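Local coordinates for glycerol kinase, putative (Plasmodium falciparum, PDB 2W40), which catalyses the ATP-dependent phosphorylation of glycerol to sn-glycerol 3-phosphate, the step by which glycerol enters metabolism, at the interface of chains A and B. Sequence-based numbering; all coordinates share one arbitrary frame. Chains: chain A/B, Glycerol kinase, putative.

The interface of chains A and B. Residues chain A 326, 371-372, 375-377, 380; chain B 320, 324, 326, 348, 368.
The indole N-H of B:Trp320 donates a hydrogen bond to the backbone carbonyl of A:Thr375, with NE1 2.9 Å from O. The bond is somewhat bent, 140° at the hydrogen, and the oxygen lies 29° out of the indole plane. Tryptophan suits this place because it pairs one donor with a broad apolar surface. Its CG is anti to the backbone N (chi1 -176°), which carries the ring from helix 315-323 across to chain A. The receiving loop is braced from within: the backbone N of A:Thr372 donates to the side-chain hydroxyl OG1 of A:Thr375 at 2.9 Å, a short-range bond that a small hydroxyl residue can make.

The six-membered end of the indole is met by apolar groups. The sulfur SD of A:Met371 lies 3.8 Å from CH2 of B:Trp320, the two side chains crossing at about a right angle, while A:Ile380 reaches CH2 tip to tip through its CD1 methyl. A:Met371 bends at its last torsion, turning its CE methyl toward CD1 of B:Ile368, 3.9 Å away, and toward the CZ corner of B:Phe348. An unbranched, flexible thioether can thus serve several partners at once.

Over one face of the indole, toward its rim, the atom modelled as OD1 of B:Asn324 lies 3.4 Å above the ring plane. The ND2 of this amide is modelled 3.0 Å from the backbone N of A:Arg377, at the start of helix 377-403. Two donors cannot bond, so the amide is probably turned over; its oxygen would then accept that N-H and help cap the helix, and its NH2 would probably face the indole ring. The aliphatic part of A:Arg377 runs past B:Asn324 in the opposite direction. Elsewhere in the patch, A:Leu326 and B:Leu326 meet through their CD2 methyls at 4.1 Å, a methyl-to-methyl contact between the same residue of the two chains, as the two-fold symmetry allows.

Repeated by that symmetry, this mixed patch helps join the two kinase chains in the deposited dimer, although the structure alone does not show that this pairing is the functional one.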
ATOM      1  N   LEU A 326      -3.108  -1.130  -9.238  1.00 13.21           N
ATOM      2  CA  LEU A 326      -3.948  -0.320  -8.401  1.00 14.07           C
ATOM      3  C   LEU A 326      -4.827   0.660  -9.148  1.00 15.22           C
ATOM      4  O   LEU A 326      -5.847   1.145  -8.639  1.00 16.53           O
ATOM      5  CB  LEU A 326      -3.085   0.386  -7.338  1.00 12.91           C
ATOM      6  CG  LEU A 326      -2.445  -0.422  -6.209  1.00 12.45           C
ATOM      7  CD1 LEU A 326      -1.243   0.198  -5.439  1.00 14.67           C
ATOM      8  CD2 LEU A 326      -3.568  -0.935  -5.289  1.00 12.47           C
ATOM      9  N   MET A 371      -5.395   2.547   6.494  1.00 10.62           N
ATOM     10  CA  MET A 371      -6.275   1.684   5.777  1.00  9.58           C
ATOM     11  C   MET A 371      -7.125   0.748   6.652  1.00 10.97           C
ATOM     12  O   MET A 371      -6.665   0.272   7.719  1.00  9.90           O
ATOM     13  CB  MET A 371      -5.457   0.790   4.819  1.00 11.50           C
ATOM     14  CG  MET A 371      -4.701   1.522   3.768  1.00 12.64           C
ATOM     15  SD  MET A 371      -3.836   0.454   2.583  1.00 14.31           S
ATOM     16  CE  MET A 371      -2.646  -0.545   3.612  1.00 16.10           C
ATOM     17  N   THR A 372      -8.376   0.509   6.209  1.00 10.31           N
ATOM     18  CA  THR A 372      -9.284  -0.408   6.856  1.00 10.78           C
ATOM     19  C   THR A 372      -9.806  -1.342   5.816  1.00  9.48           C
ATOM     20  O   THR A 372      -9.468  -1.215   4.643  1.00 10.48           O
ATOM     21  CB  THR A 372     -10.468   0.331   7.513  1.00  9.71           C
ATOM     22  OG1 THR A 372     -11.186   1.162   6.536  1.00 12.15           O
ATOM     23  CG2 THR A 372      -9.973   1.196   8.688  1.00  8.91           C
ATOM     24  N   THR A 375     -11.269   0.274   2.762  1.00 10.25           N
ATOM     25  CA  THR A 375     -10.368   0.943   1.817  1.00  9.92           C
ATOM     26  C   THR A 375     -10.316   0.107   0.550  1.00 10.85           C
ATOM     27  O   THR A 375     -10.125  -1.111   0.568  1.00 11.72           O
ATOM     28  CB  THR A 375      -8.914   1.114   2.395  1.00  9.83           C
ATOM     29  OG1 THR A 375      -9.029   1.788   3.662  1.00 10.73           O
ATOM     30  CG2 THR A 375      -7.980   1.822   1.454  1.00 10.20           C
ATOM     31  N   GLU A 376     -10.316   0.824  -0.551  1.00 11.46           N
ATOM     32  CA  GLU A 376     -10.265   0.264  -1.878  1.00 13.45           C
ATOM     33  C   GLU A 376      -9.090   0.859  -2.638  1.00 12.60           C
ATOM     34  O   GLU A 376      -8.518   1.896  -2.259  1.00 12.85           O
ATOM     35  CB  GLU A 376     -11.561   0.621  -2.660  1.00 15.31           C
ATOM     36  CG  GLU A 376     -12.767  -0.042  -2.145  1.00 17.59           C
ATOM     37  CD  GLU A 376     -13.901   0.144  -3.021  1.00 20.80           C
ATOM     38  OE1 GLU A 376     -13.749   0.570  -4.203  1.00 26.36           O
ATOM     39  OE2 GLU A 376     -15.002  -0.056  -2.514  1.00 26.67           O
ATOM     40  N   ARG A 377      -8.778   0.279  -3.782  1.00 15.19           N
ATOM     41  CA  ARG A 377      -7.754   0.835  -4.724  1.00 15.78           C
ATOM     42  C   ARG A 377      -7.937   2.257  -4.940  1.00 15.22           C
ATOM     43  O   ARG A 377      -6.936   2.989  -4.996  1.00 16.98           O
ATOM     44  CB  ARG A 377      -7.919   0.249  -6.151  1.00 18.85           C
ATOM     45  CG  ARG A 377      -7.643  -1.052  -6.233  1.00 18.00           C
ATOM     46  CD  ARG A 377      -7.490  -1.529  -7.624  1.00 15.59           C
ATOM     47  NE  ARG A 377      -8.680  -1.705  -8.425  1.00 21.72           N
ATOM     48  CZ  ARG A 377      -8.642  -1.749  -9.766  1.00 25.46           C
ATOM     49  NH1 ARG A 377      -7.483  -1.731 -10.459  1.00 23.30           N
ATOM     50  NH2 ARG A 377      -9.753  -1.904 -10.444  1.00 27.27           N
ATOM     51  N   ILE A 380      -6.567   4.633  -2.310  1.00 11.85           N
ATOM     52  CA  ILE A 380      -5.055   4.603  -2.334  1.00 11.18           C
ATOM     53  C   ILE A 380      -4.555   5.506  -3.521  1.00 11.54           C
ATOM     54  O   ILE A 380      -3.682   6.332  -3.335  1.00 11.85           O
ATOM     55  CB  ILE A 380      -4.539   3.143  -2.451  1.00 13.42           C
ATOM     56  CG1 ILE A 380      -4.999   2.323  -1.152  1.00 11.31           C
ATOM     57  CG2 ILE A 380      -2.994   3.234  -2.822  1.00 12.18           C
ATOM     58  CD1 ILE A 380      -4.783   0.830  -1.224  1.00 14.47           C
TER
ATOM     59  N   TRP B 320      -8.389  -9.027   1.115  1.00 10.97           N
ATOM     60  CA  TRP B 320      -8.276  -7.622   0.809  1.00 10.01           C
ATOM     61  C   TRP B 320      -7.341  -7.365  -0.411  1.00 10.83           C
ATOM     62  O   TRP B 320      -7.642  -6.599  -1.332  1.00 11.94           O
ATOM     63  CB  TRP B 320      -7.893  -6.817   2.002  1.00  9.83           C
ATOM     64  CG  TRP B 320      -7.843  -5.341   1.800  1.00 11.04           C
ATOM     65  CD1 TRP B 320      -8.844  -4.435   2.044  1.00 11.84           C
ATOM     66  CD2 TRP B 320      -6.709  -4.598   1.376  1.00 11.57           C
ATOM     67  NE1 TRP B 320      -8.412  -3.171   1.750  1.00 13.10           N
ATOM     68  CE2 TRP B 320      -7.094  -3.236   1.373  1.00 12.56           C
ATOM     69  CE3 TRP B 320      -5.402  -4.937   1.044  1.00 13.12           C
ATOM     70  CZ2 TRP B 320      -6.228  -2.248   1.005  1.00 15.71           C
ATOM     71  CZ3 TRP B 320      -4.534  -3.899   0.630  1.00 12.95           C
ATOM     72  CH2 TRP B 320      -4.941  -2.605   0.677  1.00 12.70           C
ATOM     73  N   ASN B 324      -8.398  -5.838  -4.168  1.00 13.62           N
ATOM     74  CA  ASN B 324      -7.746  -4.620  -4.640  1.00 13.50           C
ATOM     75  C   ASN B 324      -6.613  -4.897  -5.619  1.00 13.65           C
ATOM     76  O   ASN B 324      -5.861  -3.980  -5.949  1.00 12.03           O
ATOM     77  CB  ASN B 324      -7.314  -3.812  -3.446  1.00 13.88           C
ATOM     78  CG  ASN B 324      -8.506  -3.397  -2.630  1.00 15.57           C
ATOM     79  OD1 ASN B 324      -8.823  -3.988  -1.547  1.00 24.24           O
ATOM     80  ND2 ASN B 324      -9.295  -2.579  -3.209  1.00 10.79           N
ATOM     81  N   LEU B 326      -3.929  -6.720  -5.844  1.00 12.96           N
ATOM     82  CA  LEU B 326      -2.554  -6.927  -5.507  1.00 13.41           C
ATOM     83  C   LEU B 326      -2.156  -8.402  -5.631  1.00 14.12           C
ATOM     84  O   LEU B 326      -0.976  -8.716  -5.735  1.00 15.02           O
ATOM     85  CB  LEU B 326      -2.299  -6.372  -4.124  1.00 11.84           C
ATOM     86  CG  LEU B 326      -2.338  -4.836  -4.090  1.00 13.86           C
ATOM     87  CD1 LEU B 326      -2.478  -4.270  -2.663  1.00 15.10           C
ATOM     88  CD2 LEU B 326      -1.152  -4.199  -4.851  1.00 12.17           C
ATOM     89  N   PHE B 348       4.641  -4.483   6.213  1.00  8.25           N
ATOM     90  CA  PHE B 348       3.156  -4.291   6.142  1.00  8.52           C
ATOM     91  C   PHE B 348       2.606  -4.631   7.514  1.00 10.52           C
ATOM     92  O   PHE B 348       2.621  -5.801   7.893  1.00 10.44           O
ATOM     93  CB  PHE B 348       2.552  -5.207   5.059  1.00 10.13           C
ATOM     94  CG  PHE B 348       1.161  -4.830   4.562  1.00  7.02           C
ATOM     95  CD1 PHE B 348       0.827  -5.092   3.268  1.00 10.44           C
ATOM     96  CD2 PHE B 348       0.188  -4.314   5.362  1.00 12.69           C
ATOM     97  CE1 PHE B 348      -0.415  -4.838   2.807  1.00 11.81           C
ATOM     98  CE2 PHE B 348      -1.035  -3.966   4.876  1.00 13.31           C
ATOM     99  CZ  PHE B 348      -1.355  -4.269   3.582  1.00 11.18           C
ATOM    100  N   ILE B 368       1.724   0.441   5.269  1.00  9.56           N
ATOM    101  CA  ILE B 368       2.820  -0.123   4.440  1.00  9.61           C
ATOM    102  C   ILE B 368       3.982   0.831   4.434  1.00  9.80           C
ATOM    103  O   ILE B 368       3.776   2.046   4.236  1.00  9.51           O
ATOM    104  CB  ILE B 368       2.379  -0.413   2.968  1.00 10.38           C
ATOM    105  CG1 ILE B 368       1.147  -1.276   2.911  1.00 11.57           C
ATOM    106  CG2 ILE B 368       3.499  -1.162   2.196  1.00 13.00           C
ATOM    107  CD1 ILE B 368       0.530  -1.551   1.565  1.00 10.33           C
TER